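Local coordinates for protein PHB depolymerase (Penicillium funiculosum, PDB 2D81) that hydrolyses the ester bonds of the biopolyester polyhydroxybutyrate, using an alpha/beta hydrolase fold that is circularly permuted, at residues A[1-6]-A[307-312]; A[47-52]-A[271-276]; A[233-238]-A[263-268]. All blocks are in the same frame, centred on the assembly; numbering follows the deposited sequence.

In the fold
All three contacts are partly buried, with centres about 16 to 19 Å from the centre of the chain, but they serve different parts of one alpha/beta hydrolase fold. Contact 1 joins the two ends of the chain, setting the N-terminal stretch against helix 301-314 beside the main sheet, with mostly apolar packing and one amide bond. Contacts 2 and 3 link loops on the substrate side, and their second segments, 271-276 and 263-268, lie close in sequence around strand 269-271. Contact 2 is the more polar, with an arginine laid over a tryptophan and tied to carboxylates. In contact 3, serines meet an isoleucine and a proline, and a water makes the polar link.

Contact 1: residues A[1-6]-A[307-312]; sequences TALPAF and VGQVKQ
The side-chain amide of Gln312 and the peptide carbonyl of Leu3 are the flat groups that meet here, and neither lies squarely in the plane of the other. NE2 of Gln312 donates to O of Leu3 at 3.1 Å, with the acceptor 28° out of the amide plane and a bent N-H...O angle of 137°. The bend of Gln312 at chi2 (56°) brings CD back toward this carbonyl. Beside the bond the two side chains run antiparallel alongside one another, CG of Leu3 lying 3.9 Å from CG of Gln312. The meeting brings the start of the chain to its last helix, 301-314, across some 300 residues, a closeness of ends consistent with the circularly permuted alpha/beta hydrolase fold. Leu3 CD2 reaches the helix backbone, 3.5 Å from Gln309 O, and also touches CB of Gln309, whose own amide nitrogen is bound to Tyr197 O. Further along, CA of Ala5 makes a C-H...O contact of 3.5 Å with Gln312 O, an oxygen that also accepts from Ser315 OG. Leu3 packs in addition on Phe191 and Leu208, side chains of two strands of the main sheet.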
loop_
_atom_site.group_PDB
_atom_site.type_symbol
_atom_site.label_atom_id
_atom_site.label_comp_id
_atom_site.label_asym_id
_atom_site.label_seq_id
_atom_site.Cartn_x
_atom_site.Cartn_y
_atom_site.Cartn_z
ATOM N N THR A 1 15.166 -5.499 17.444
ATOM C CA THR A 1 15.042 -6.826 16.777
ATOM C C THR A 1 15.335 -6.690 15.286
ATOM O O THR A 1 14.888 -5.740 14.642
ATOM C CB THR A 1 13.622 -7.400 16.948
ATOM O OG1 THR A 1 13.220 -7.284 18.319
ATOM C CG2 THR A 1 13.588 -8.871 16.544
ATOM N N ALA A 2 16.090 -7.637 14.741
ATOM C CA ALA A 2 16.383 -7.645 13.313
ATOM C C ALA A 2 15.223 -8.263 12.537
ATOM O O ALA A 2 14.503 -9.114 13.055
ATOM C CB ALA A 2 17.665 -8.425 13.046
ATOM N N LEU A 3 15.044 -7.822 11.296
ATOM C CA LEU A 3 14.039 -8.399 10.409
ATOM C C LEU A 3 14.520 -9.769 9.924
ATOM O O LEU A 3 15.577 -9.876 9.302
ATOM C CB LEU A 3 13.815 -7.469 9.213
ATOM C CG LEU A 3 12.808 -7.881 8.138
ATOM C CD1 LEU A 3 11.412 -7.992 8.744
ATOM C CD2 LEU A 3 12.816 -6.843 7.022
ATOM N N PRO A 4 13.748 -10.832 10.205
ATOM C CA PRO A 4 14.112 -12.193 9.793
ATOM C C PRO A 4 13.993 -12.463 8.297
ATOM O O PRO A 4 13.231 -11.802 7.585
ATOM C CB PRO A 4 13.149 -13.072 10.598
ATOM C CG PRO A 4 12.783 -12.217 11.775
ATOM C CD PRO A 4 12.603 -10.870 11.128
ATOM N N ALA A 5 14.757 -13.446 7.832
ATOM C CA ALA A 5 14.545 -14.043 6.522
ATOM C C ALA A 5 13.575 -15.208 6.684
ATOM O O ALA A 5 13.697 -16.002 7.622
ATOM C CB ALA A 5 15.870 -14.541 5.950
ATOM N N PHE A 6 12.609 -15.301 5.778
ATOM C CA PHE A 6 11.636 -16.386 5.809
ATOM C C PHE A 6 11.638 -17.170 4.503
ATOM O O PHE A 6 12.222 -16.738 3.509
ATOM C CB PHE A 6 10.233 -15.835 6.076
ATOM C CG PHE A 6 10.044 -15.304 7.466
ATOM C CD1 PHE A 6 10.341 -13.980 7.768
ATOM C CD2 PHE A 6 9.585 -16.137 8.479
ATOM C CE1 PHE A 6 10.182 -13.493 9.065
ATOM C CE2 PHE A 6 9.423 -15.660 9.778
ATOM C CZ PHE A 6 9.722 -14.336 10.071
ATOM N N VAL A 307 11.413 -1.905 -0.098
ATOM C CA VAL A 307 11.959 -2.954 -0.950
ATOM C C VAL A 307 13.084 -3.707 -0.244
ATOM O O VAL A 307 13.236 -4.916 -0.416
ATOM C CB VAL A 307 12.490 -2.372 -2.279
ATOM C CG1 VAL A 307 13.220 -3.452 -3.074
ATOM C CG2 VAL A 307 11.327 -1.823 -3.095
ATOM N N GLY A 308 13.869 -2.986 0.551
ATOM C CA GLY A 308 14.945 -3.619 1.295
ATOM C C GLY A 308 14.409 -4.590 2.325
ATOM O O GLY A 308 14.973 -5.666 2.538
ATOM N N GLN A 309 13.314 -4.204 2.970
ATOM C CA GLN A 309 12.616 -5.085 3.893
ATOM C C GLN A 309 12.135 -6.334 3.168
ATOM O O GLN A 309 12.309 -7.452 3.649
ATOM C CB GLN A 309 11.427 -4.349 4.516
ATOM C CG GLN A 309 11.828 -3.230 5.474
ATOM C CD GLN A 309 10.639 -2.435 5.967
ATOM O OE1 GLN A 309 9.513 -2.926 5.961
ATOM N NE2 GLN A 309 10.885 -1.203 6.412
ATOM N N VAL A 310 11.533 -6.138 2.000
ATOM C CA VAL A 310 11.023 -7.256 1.219
ATOM C C VAL A 310 12.151 -8.203 0.825
ATOM O O VAL A 310 12.021 -9.422 0.949
ATOM C CB VAL A 310 10.313 -6.758 -0.056
ATOM C CG1 VAL A 310 10.026 -7.924 -0.986
ATOM C CG2 VAL A 310 9.021 -6.053 0.322
ATOM N N LYS A 311 13.255 -7.639 0.346
ATOM C CA LYS A 311 14.383 -8.444 -0.111
ATOM C C LYS A 311 14.905 -9.327 1.018
ATOM O O LYS A 311 15.291 -10.476 0.792
ATOM C CB LYS A 311 15.514 -7.539 -0.605
ATOM C CG LYS A 311 15.153 -6.627 -1.769
ATOM C CD LYS A 311 15.261 -7.327 -3.110
ATOM C CE LYS A 311 15.078 -6.332 -4.248
ATOM N NZ LYS A 311 15.304 -6.937 -5.589
ATOM N N GLN A 312 14.918 -8.785 2.233
ATOM C CA GLN A 312 15.386 -9.531 3.396
ATOM C C GLN A 312 14.456 -10.704 3.692
ATOM O O GLN A 312 14.907 -11.831 3.899
ATOM C CB GLN A 312 15.473 -8.606 4.611
ATOM C CG GLN A 312 15.759 -9.303 5.946
ATOM C CD GLN A 312 17.029 -10.137 5.932
ATOM O OE1 GLN A 312 17.887 -9.979 5.062
ATOM N NE2 GLN A 312 17.159 -11.027 6.910
#

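Contact 2: residues A[47-52]-A[271-276]; sequences PYDCAR and AIWNGG
Arg52 lies over one face of the Trp273 indole, crossing it obliquely with its whole side chain. Its CG makes a CH-pi contact, 4.1 Å from the centroid of the five-membered ring and only 10° off the ring normal, while CB sits over the same face nearer the rim. Further out, Trp273 NE1 lies 3.3 Å above the guanidinium plane of Arg52, and NH1 of Arg52 comes within 3.4 Å of CZ2 of Trp273. The two planes are 39° apart, so this is a tilted overlap. NE1 donates to Ser293 O, which NH1 of Arg52 also uses. Asp49 holds the guanidinium at its edge: NE of Arg52 donates to OD2 of Asp49 at 2.8 Å, nearly straight and in the guanidinium plane, on the syn lone pair. NH1 forms a second salt bridge with Asp296, and the positive charge they share probably eases the approach of Asp49 OD2 to Asp296 OD2. An alanine in place of Trp273 would probably leave the arginine chain without its flat support and Ser293 O without one donor. Asn274 ND2 gives Arg52 O a weak bond of 3.2 Å and also binds Gln54 O, while a water bridges Arg52 O (2.7 Å) and Trp273 O. Two overlapping turns, type II from Pro47 to Cys50 and type I from Asp49 to Arg52, bring Asp49 beside Arg52, and Cys50 is tied to Cys59 by a disulfide. The side chain of Ala51 is about 7 Å from the bound hydroxybutyrate trimer, so the contact borders the substrate site. Trp273 and Asn274 belong to the tip between antiparallel strands 269-271 and 277-280, whereas the 47-52 loop rests on helices 20-31, 68-77 and 106-116.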
loop_
_atom_site.group_PDB
_atom_site.type_symbol
_atom_site.label_atom_id
_atom_site.label_comp_id
_atom_site.label_asym_id
_atom_site.label_seq_id
_atom_site.Cartn_x
_atom_site.Cartn_y
_atom_site.Cartn_z
ATOM N N PRO A 47 -3.337 8.369 -9.219
ATOM C CA PRO A 47 -2.334 8.175 -10.270
ATOM C C PRO A 47 -0.875 8.136 -9.814
ATOM O O PRO A 47 -0.440 8.930 -8.977
ATOM C CB PRO A 47 -2.607 9.337 -11.221
ATOM C CG PRO A 47 -4.085 9.523 -11.090
ATOM C CD PRO A 47 -4.271 9.447 -9.591
ATOM N N TYR A 48 -0.127 7.200 -10.385
ATOM C CA TYR A 48 1.323 7.205 -10.281
ATOM C C TYR A 48 1.883 8.542 -10.780
ATOM O O TYR A 48 1.600 8.953 -11.903
ATOM C CB TYR A 48 1.903 6.066 -11.118
ATOM C CG TYR A 48 3.407 6.097 -11.186
ATOM C CD1 TYR A 48 4.184 5.608 -10.132
ATOM C CD2 TYR A 48 4.056 6.673 -12.275
ATOM C CE1 TYR A 48 5.571 5.695 -10.164
ATOM C CE2 TYR A 48 5.442 6.768 -12.317
ATOM C CZ TYR A 48 6.192 6.282 -11.260
ATOM O OH TYR A 48 7.556 6.410 -11.287
ATOM N N ASP A 49 2.672 9.205 -9.936
ATOM C CA ASP A 49 3.346 10.463 -10.279
ATOM C C ASP A 49 2.350 11.621 -10.353
ATOM O O ASP A 49 2.637 12.657 -10.951
ATOM C CB ASP A 49 4.090 10.333 -11.622
ATOM C CG ASP A 49 5.269 11.300 -11.749
ATOM O OD1 ASP A 49 5.356 12.020 -12.767
ATOM O OD2 ASP A 49 6.122 11.328 -10.838
ATOM N N CYS A 50 1.189 11.448 -9.726
ATOM C CA CYS A 50 0.118 12.441 -9.822
ATOM C C CYS A 50 0.596 13.845 -9.452
ATOM O O CYS A 50 0.278 14.819 -10.133
ATOM C CB CYS A 50 -1.061 12.058 -8.916
ATOM S SG CYS A 50 -2.584 12.984 -9.321
ATOM N N ALA A 51 1.366 13.947 -8.372
ATOM C CA ALA A 51 1.645 15.247 -7.772
ATOM C C ALA A 51 2.958 15.877 -8.225
ATOM O O ALA A 51 3.403 16.864 -7.639
ATOM C CB ALA A 51 1.630 15.129 -6.248
ATOM N N ARG A 52 3.584 15.323 -9.260
ATOM C CA ARG A 52 4.882 15.846 -9.674
ATOM C C ARG A 52 4.754 17.162 -10.433
ATOM O O ARG A 52 5.551 18.079 -10.223
ATOM C CB ARG A 52 5.644 14.830 -10.534
ATOM C CG ARG A 52 7.060 15.294 -10.887
ATOM C CD ARG A 52 7.800 14.291 -11.756
ATOM N NE ARG A 52 8.224 13.100 -11.022
ATOM C CZ ARG A 52 9.392 12.975 -10.396
ATOM N NH1 ARG A 52 9.682 11.849 -9.759
ATOM N NH2 ARG A 52 10.276 13.966 -10.414
ATOM N N ALA A 271 10.811 21.160 0.779
ATOM C CA ALA A 271 10.467 21.489 -0.597
ATOM C C ALA A 271 9.867 20.241 -1.233
ATOM O O ALA A 271 10.396 19.141 -1.071
ATOM C CB ALA A 271 11.712 21.921 -1.361
ATOM N N ILE A 272 8.755 20.401 -1.941
ATOM C CA ILE A 272 8.143 19.259 -2.614
ATOM C C ILE A 272 8.201 19.443 -4.126
ATOM O O ILE A 272 8.767 20.424 -4.613
ATOM C CB ILE A 272 6.677 19.049 -2.162
ATOM C CG1 ILE A 272 5.875 20.343 -2.317
ATOM C CG2 ILE A 272 6.649 18.579 -0.715
ATOM C CD1 ILE A 272 4.385 20.165 -2.034
ATOM N N TRP A 273 7.635 18.495 -4.871
ATOM C CA TRP A 273 7.769 18.514 -6.325
ATOM C C TRP A 273 7.348 19.834 -6.962
ATOM O O TRP A 273 8.042 20.351 -7.837
ATOM C CB TRP A 273 6.972 17.375 -6.967
ATOM C CG TRP A 273 7.687 16.057 -6.967
ATOM C CD1 TRP A 273 9.023 15.847 -7.169
ATOM C CD2 TRP A 273 7.095 14.759 -6.826
ATOM N NE1 TRP A 273 9.298 14.499 -7.165
ATOM C CE2 TRP A 273 8.132 13.809 -6.956
ATOM C CE3 TRP A 273 5.788 14.307 -6.605
ATOM C CZ2 TRP A 273 7.902 12.431 -6.872
ATOM C CZ3 TRP A 273 5.558 12.936 -6.524
ATOM C CH2 TRP A 273 6.612 12.015 -6.657
ATOM N N ASN A 274 6.212 20.377 -6.534
ATOM C CA ASN A 274 5.752 21.653 -7.075
ATOM C C ASN A 274 4.833 22.363 -6.091
ATOM O O ASN A 274 4.185 21.725 -5.260
ATOM C CB ASN A 274 5.022 21.430 -8.404
ATOM C CG ASN A 274 3.606 20.916 -8.216
ATOM O OD1 ASN A 274 2.673 21.694 -8.002
ATOM N ND2 ASN A 274 3.441 19.602 -8.280
ATOM N N GLY A 275 4.786 23.689 -6.186
ATOM C CA GLY A 275 3.918 24.458 -5.314
ATOM C C GLY A 275 4.595 24.932 -4.042
ATOM O O GLY A 275 3.944 25.499 -3.163
ATOM N N GLY A 276 5.899 24.694 -3.930
ATOM C CA GLY A 276 6.648 25.223 -2.803
ATOM C C GLY A 276 7.052 24.207 -1.750
ATOM O O GLY A 276 7.807 23.274 -2.027
HETATM O O HOH W 1 7.860 19.216 -10.920
#

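Contact 3: residues A[233-238]-A[263-268]; sequences SYSSIG and AIPDYT
The backbones come closest at Ser233 and Ala263, whose CA atoms are 5.7 Å apart, where the start of the short helix 234-237 passes the loop leading into strand 266-267. Ser233 stands at the N-cap, and its carbonyl accepts from both Ser236 N and Ile237 N. Its CB rests 3.3 Å from Ala263 O. Ser235, in the first turn, presents its side chain to the next two residues of the loop. CB of Ser235 is only 3.4 Å from CD1 of Ile264, a close squeeze for two carbons, and Ser235 OG lies 3.6 Å from CD of Pro265. Although the CA-CB bond of Ile264 points neither at the helix nor away from it, chi2 (73°) brings CD1 round to Ser235. The polar link is a water that accepts from Ser235 N at 2.9 Å and donates to Ala263 O at 2.7 Å, with a weak bond to Ser233 OG besides. Direct ties flank it: Gln262 OE1 takes up Tyr234 N, and His228 NE2 meets Ala263 N. Both segments follow the ends of neighbouring parallel strands, 221-227 and 256-260, at the C-terminal edge of the sheet, where alpha/beta hydrolases keep their active site; the side chain of Pro265 is about 10 Å from the bound hydroxybutyrate trimer.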
loop_
_atom_site.group_PDB
_atom_site.type_symbol
_atom_site.label_atom_id
_atom_site.label_comp_id
_atom_site.label_asym_id
_atom_site.label_seq_id
_atom_site.Cartn_x
_atom_site.Cartn_y
_atom_site.Cartn_z
ATOM N N SER A 233 -0.240 5.660 11.226
ATOM C CA SER A 233 1.000 5.024 11.656
ATOM C C SER A 233 0.837 4.544 13.092
ATOM O O SER A 233 -0.072 4.979 13.799
ATOM C CB SER A 233 2.175 6.000 11.575
ATOM O OG SER A 233 2.069 7.017 12.554
ATOM N N TYR A 234 1.716 3.643 13.518
ATOM C CA TYR A 234 1.675 3.120 14.878
ATOM C C TYR A 234 1.751 4.269 15.878
ATOM O O TYR A 234 1.132 4.225 16.945
ATOM C CB TYR A 234 2.847 2.169 15.110
ATOM C CG TYR A 234 2.739 1.387 16.395
ATOM C CD1 TYR A 234 2.015 0.198 16.447
ATOM C CD2 TYR A 234 3.341 1.844 17.563
ATOM C CE1 TYR A 234 1.893 -0.520 17.633
ATOM C CE2 TYR A 234 3.225 1.135 18.757
ATOM C CZ TYR A 234 2.500 -0.045 18.783
ATOM O OH TYR A 234 2.385 -0.748 19.959
ATOM N N SER A 235 2.521 5.294 15.527
ATOM C CA SER A 235 2.647 6.491 16.351
ATOM C C SER A 235 1.283 7.128 16.622
ATOM O O SER A 235 1.052 7.699 17.692
ATOM C CB SER A 235 3.557 7.507 15.652
ATOM O OG SER A 235 3.674 8.698 16.410
ATOM N N SER A 236 0.382 7.025 15.650
ATOM C CA SER A 236 -0.909 7.703 15.733
ATOM C C SER A 236 -1.999 6.846 16.372
ATOM O O SER A 236 -2.743 7.320 17.232
ATOM C CB SER A 236 -1.366 8.145 14.341
ATOM O OG SER A 236 -0.494 9.117 13.794
ATOM N N ILE A 237 -2.098 5.591 15.948
ATOM C CA ILE A 237 -3.211 4.741 16.363
ATOM C C ILE A 237 -2.763 3.385 16.901
ATOM O O ILE A 237 -3.558 2.445 16.978
ATOM C CB ILE A 237 -4.196 4.506 15.194
ATOM C CG1 ILE A 237 -3.465 3.875 14.008
ATOM C CG2 ILE A 237 -4.844 5.822 14.788
ATOM C CD1 ILE A 237 -4.364 3.531 12.836
ATOM N N GLY A 238 -1.494 3.285 17.278
ATOM C CA GLY A 238 -0.980 2.023 17.778
ATOM C C GLY A 238 -1.163 0.901 16.772
ATOM O O GLY A 238 -0.914 1.086 15.582
ATOM N N ALA A 263 5.296 4.625 8.852
ATOM C CA ALA A 263 5.745 6.009 8.732
ATOM C C ALA A 263 5.711 6.652 10.117
ATOM O O ALA A 263 5.392 5.994 11.106
ATOM C CB ALA A 263 4.842 6.778 7.765
ATOM N N ILE A 264 6.039 7.938 10.184
ATOM C CA ILE A 264 6.076 8.656 11.453
ATOM C C ILE A 264 5.816 10.142 11.202
ATOM O O ILE A 264 6.213 10.683 10.174
ATOM C CB ILE A 264 7.467 8.491 12.137
ATOM C CG1 ILE A 264 7.480 9.159 13.515
ATOM C CG2 ILE A 264 8.550 9.104 11.266
ATOM C CD1 ILE A 264 6.704 8.413 14.569
ATOM N N PRO A 265 5.111 10.815 12.122
ATOM C CA PRO A 265 4.869 12.238 11.891
ATOM C C PRO A 265 6.199 12.981 11.759
ATOM O O PRO A 265 7.165 12.676 12.462
ATOM C CB PRO A 265 4.087 12.654 13.131
ATOM C CG PRO A 265 3.275 11.429 13.416
ATOM C CD PRO A 265 4.293 10.320 13.245
ATOM N N ASP A 266 6.242 13.939 10.840
ATOM C CA ASP A 266 7.428 14.755 10.601
ATOM C C ASP A 266 6.986 16.206 10.439
ATOM O O ASP A 266 6.409 16.580 9.418
ATOM C CB ASP A 266 8.154 14.263 9.338
ATOM C CG ASP A 266 9.248 15.213 8.870
ATOM O OD1 ASP A 266 9.705 16.061 9.667
ATOM O OD2 ASP A 266 9.662 15.102 7.695
ATOM N N TYR A 267 7.251 17.019 11.455
ATOM C CA TYR A 267 6.700 18.370 11.498
ATOM C C TYR A 267 7.559 19.378 10.742
ATOM O O TYR A 267 7.178 20.544 10.598
ATOM C CB TYR A 267 6.533 18.822 12.950
ATOM C CG TYR A 267 5.725 17.856 13.784
ATOM C CD1 TYR A 267 6.324 17.107 14.797
ATOM C CD2 TYR A 267 4.368 17.662 13.535
ATOM C CE1 TYR A 267 5.590 16.186 15.541
ATOM C CE2 TYR A 267 3.625 16.746 14.268
ATOM C CZ TYR A 267 4.241 16.010 15.269
ATOM O OH TYR A 267 3.508 15.097 15.992
ATOM N N THR A 268 8.709 18.927 10.250
ATOM C CA THR A 268 9.621 19.816 9.537
ATOM C C THR A 268 9.129 20.117 8.123
ATOM O O THR A 268 8.361 19.345 7.540
ATOM C CB THR A 268 11.050 19.226 9.461
ATOM O OG1 THR A 268 11.053 18.043 8.655
ATOM C CG2 THR A 268 11.554 18.884 10.857
HETATM O O HOH W 2 4.695 5.125 13.618
#